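Local coordinates for breast cancer anti-estrogen resistance protein 1 (Mus musculus, PDB 5W93) that acts as a docking protein that coordinates tyrosine kinase-based signalling in cell adhesion, is implicated in cell migration and binds paxillin through its C-terminal domain, at residues Arg68-Lys71 with Val75-Gln78. The protein carries 2 engineered substitutions. Sequence-based numbering, arbitrary orientation.
Sequences RQAK and VRSQ
The short turn between helix 42-69 and helix 73-102 of the C-terminal four-helix bundle is tied together by Arg76, which reaches back from the first turn of the later helix to the end of the earlier one. Its NH1 grips two backbone carbonyls. The bond from Arg76 NH1 to Ala70 O is 2.9 Å long and nearly straight. It lies in the guanidinium plane and in the carbonyl plane, with a C=O...N angle of 152°. The bond from Arg76 NH1 to Arg68 O is longer, 3.2 Å, and differs in kind. Here the nitrogen stands above the carbonyl plane, at a C=O...N angle of only 95°, and the oxygen is tilted from the guanidinium plane. A water bridges the same two residues: it donates to Arg68 O at 2.7 Å and accepts from Arg76 NH2 at 3.2 Å. Two partners for NH1 and one for NH2 should hold the guanidinium steady at this exposed surface. The Arg76 chain runs over Ala70 O, which lies 3.4 Å from Arg76 CG. It then bends at chi3 (82°), which brings NH1 back to the carbonyls. Beneath this polar layer is a small apolar contact. The methyl of Ala70 meets Val75 CG1 at 3.5 Å. CG1, anti to the backbone N, is the branch that faces this methyl. Both residues are buried, whereas Arg76 is exposed. Lys71 NZ lies 6.2 Å from Arg76 NH1, so two like charges sit near each other without touching. Helix 5-37 closes the inner side: Asp7 touches Ala70 and Val75 and accepts a hydrogen bond from Lys71 N, while Leu11 packs on Val75. Further along, Gln78 touches Val130 and Leu134 of helix 107-135.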
ATOM      1  N   ARG A  68       0.065   8.989 -15.381  1.00 28.05           N
ATOM      2  CA  ARG A  68       0.785   9.982 -16.154  1.00 26.62           C
ATOM      3  C   ARG A  68       0.696   9.723 -17.657  1.00 30.31           C
ATOM      4  O   ARG A  68       0.799  10.648 -18.456  1.00 26.37           O
ATOM      5  CB  ARG A  68       2.242  10.032 -15.716  1.00 27.43           C
ATOM      6  CG  ARG A  68       2.439  10.772 -14.401  1.00 37.76           C
ATOM      7  CD  ARG A  68       3.837  11.336 -14.300  1.00 54.03           C
ATOM      8  NE  ARG A  68       4.815  10.339 -13.885  1.00 59.31           N
ATOM      9  CZ  ARG A  68       6.131  10.481 -14.024  1.00 63.83           C
ATOM     10  NH1 ARG A  68       6.637  11.570 -14.594  1.00 60.69           N
ATOM     11  NH2 ARG A  68       6.946   9.523 -13.607  1.00 70.56           N
ATOM     12  N   GLN A  69       0.487   8.465 -18.031  1.00 26.96           N
ATOM     13  CA  GLN A  69       0.581   8.063 -19.432  1.00 27.61           C
ATOM     14  C   GLN A  69      -0.742   7.637 -20.063  1.00 31.68           C
ATOM     15  O   GLN A  69      -0.820   7.417 -21.274  1.00 27.93           O
ATOM     16  CB  GLN A  69       1.578   6.917 -19.567  1.00 34.65           C
ATOM     17  CG  GLN A  69       2.984   7.278 -19.181  1.00 35.42           C
ATOM     18  CD  GLN A  69       3.898   6.094 -19.320  1.00 34.97           C
ATOM     19  OE1 GLN A  69       4.050   5.301 -18.390  1.00 36.72           O
ATOM     20  NE2 GLN A  69       4.484   5.943 -20.495  1.00 26.26           N
ATOM     21  N   ALA A  70      -1.777   7.497 -19.248  1.00 28.29           N
ATOM     22  CA  ALA A  70      -3.080   7.106 -19.769  1.00 28.97           C
ATOM     23  C   ALA A  70      -3.722   8.296 -20.492  1.00 33.00           C
ATOM     24  O   ALA A  70      -3.580   9.442 -20.063  1.00 32.00           O
ATOM     25  CB  ALA A  70      -3.971   6.606 -18.644  1.00 26.94           C
ATOM     26  N   LYS A  71      -4.409   8.018 -21.595  1.00 28.68           N
ATOM     27  CA  LYS A  71      -5.069   9.066 -22.375  1.00 30.26           C
ATOM     28  C   LYS A  71      -6.476   9.358 -21.857  1.00 29.00           C
ATOM     29  O   LYS A  71      -6.900  10.514 -21.796  1.00 37.09           O
ATOM     30  CB  LYS A  71      -5.127   8.672 -23.865  1.00 35.07           C
ATOM     31  CG  LYS A  71      -3.773   8.534 -24.527  1.00 44.70           C
ATOM     32  CD  LYS A  71      -2.901   9.744 -24.223  1.00 51.74           C
ATOM     33  CE  LYS A  71      -1.512   9.601 -24.819  1.00 57.67           C
ATOM     34  NZ  LYS A  71      -0.624  10.692 -24.349  1.00 56.08           N
ATOM     35  N   VAL A  75      -9.772   6.863 -16.888  1.00 30.26           N
ATOM     36  CA  VAL A  75      -8.633   6.074 -16.437  1.00 22.49           C
ATOM     37  C   VAL A  75      -7.725   6.915 -15.541  1.00 27.46           C
ATOM     38  O   VAL A  75      -7.349   6.483 -14.459  1.00 25.80           O
ATOM     39  CB  VAL A  75      -7.806   5.508 -17.622  1.00 25.24           C
ATOM     40  CG1 VAL A  75      -6.569   4.771 -17.102  1.00 22.23           C
ATOM     41  CG2 VAL A  75      -8.674   4.574 -18.463  1.00 28.70           C
ATOM     42  N   ARG A  76      -7.372   8.114 -15.994  1.00 24.89           N
ATOM     43  CA  ARG A  76      -6.497   8.988 -15.225  1.00 29.34           C
ATOM     44  C   ARG A  76      -7.090   9.282 -13.856  1.00 28.16           C
ATOM     45  O   ARG A  76      -6.381   9.288 -12.850  1.00 27.04           O
ATOM     46  CB  ARG A  76      -6.237  10.299 -15.975  1.00 30.18           C
ATOM     47  CG  ARG A  76      -5.286  10.168 -17.178  1.00 29.63           C
ATOM     48  CD  ARG A  76      -5.058  11.513 -17.856  1.00 36.25           C
ATOM     49  NE  ARG A  76      -4.043  12.314 -17.181  1.00 37.44           N
ATOM     50  CZ  ARG A  76      -2.737  12.258 -17.442  1.00 41.76           C
ATOM     51  NH1 ARG A  76      -2.267  11.422 -18.377  1.00 33.12           N
ATOM     52  NH2 ARG A  76      -1.897  13.035 -16.766  1.00 29.92           N
ATOM     53  N   SER A  77      -8.396   9.523 -13.839  1.00 26.46           N
ATOM     54  CA  SER A  77      -9.133   9.843 -12.618  1.00 30.46           C
ATOM     55  C   SER A  77      -9.123   8.737 -11.589  1.00 28.94           C
ATOM     56  O   SER A  77      -8.798   8.966 -10.418  1.00 27.72           O
ATOM     57  CB  SER A  77     -10.589  10.181 -12.952  1.00 29.38           C
ATOM     58  OG  SER A  77     -10.680  11.526 -13.359  1.00 44.46           O
ATOM     59  N   GLN A  78      -9.521   7.547 -12.019  1.00 24.94           N
ATOM     60  CA  GLN A  78      -9.533   6.393 -11.137  1.00 27.25           C
ATOM     61  C   GLN A  78      -8.137   6.060 -10.599  1.00 24.93           C
ATOM     62  O   GLN A  78      -7.973   5.862  -9.404  1.00 25.31           O
ATOM     63  CB  GLN A  78     -10.116   5.183 -11.863  1.00 29.02           C
ATOM     64  CG  GLN A  78     -11.624   5.265 -12.116  1.00 38.06           C
ATOM     65  CD  GLN A  78     -12.433   4.900 -10.888  1.00 48.51           C
ATOM     66  OE1 GLN A  78     -11.960   4.167 -10.015  1.00 41.80           O
ATOM     67  NE2 GLN A  78     -13.657   5.417 -10.806  1.00 48.64           N
TER
HETATM   68  O   HOH W   1       1.110  13.210 -17.754  1.00 36.67           O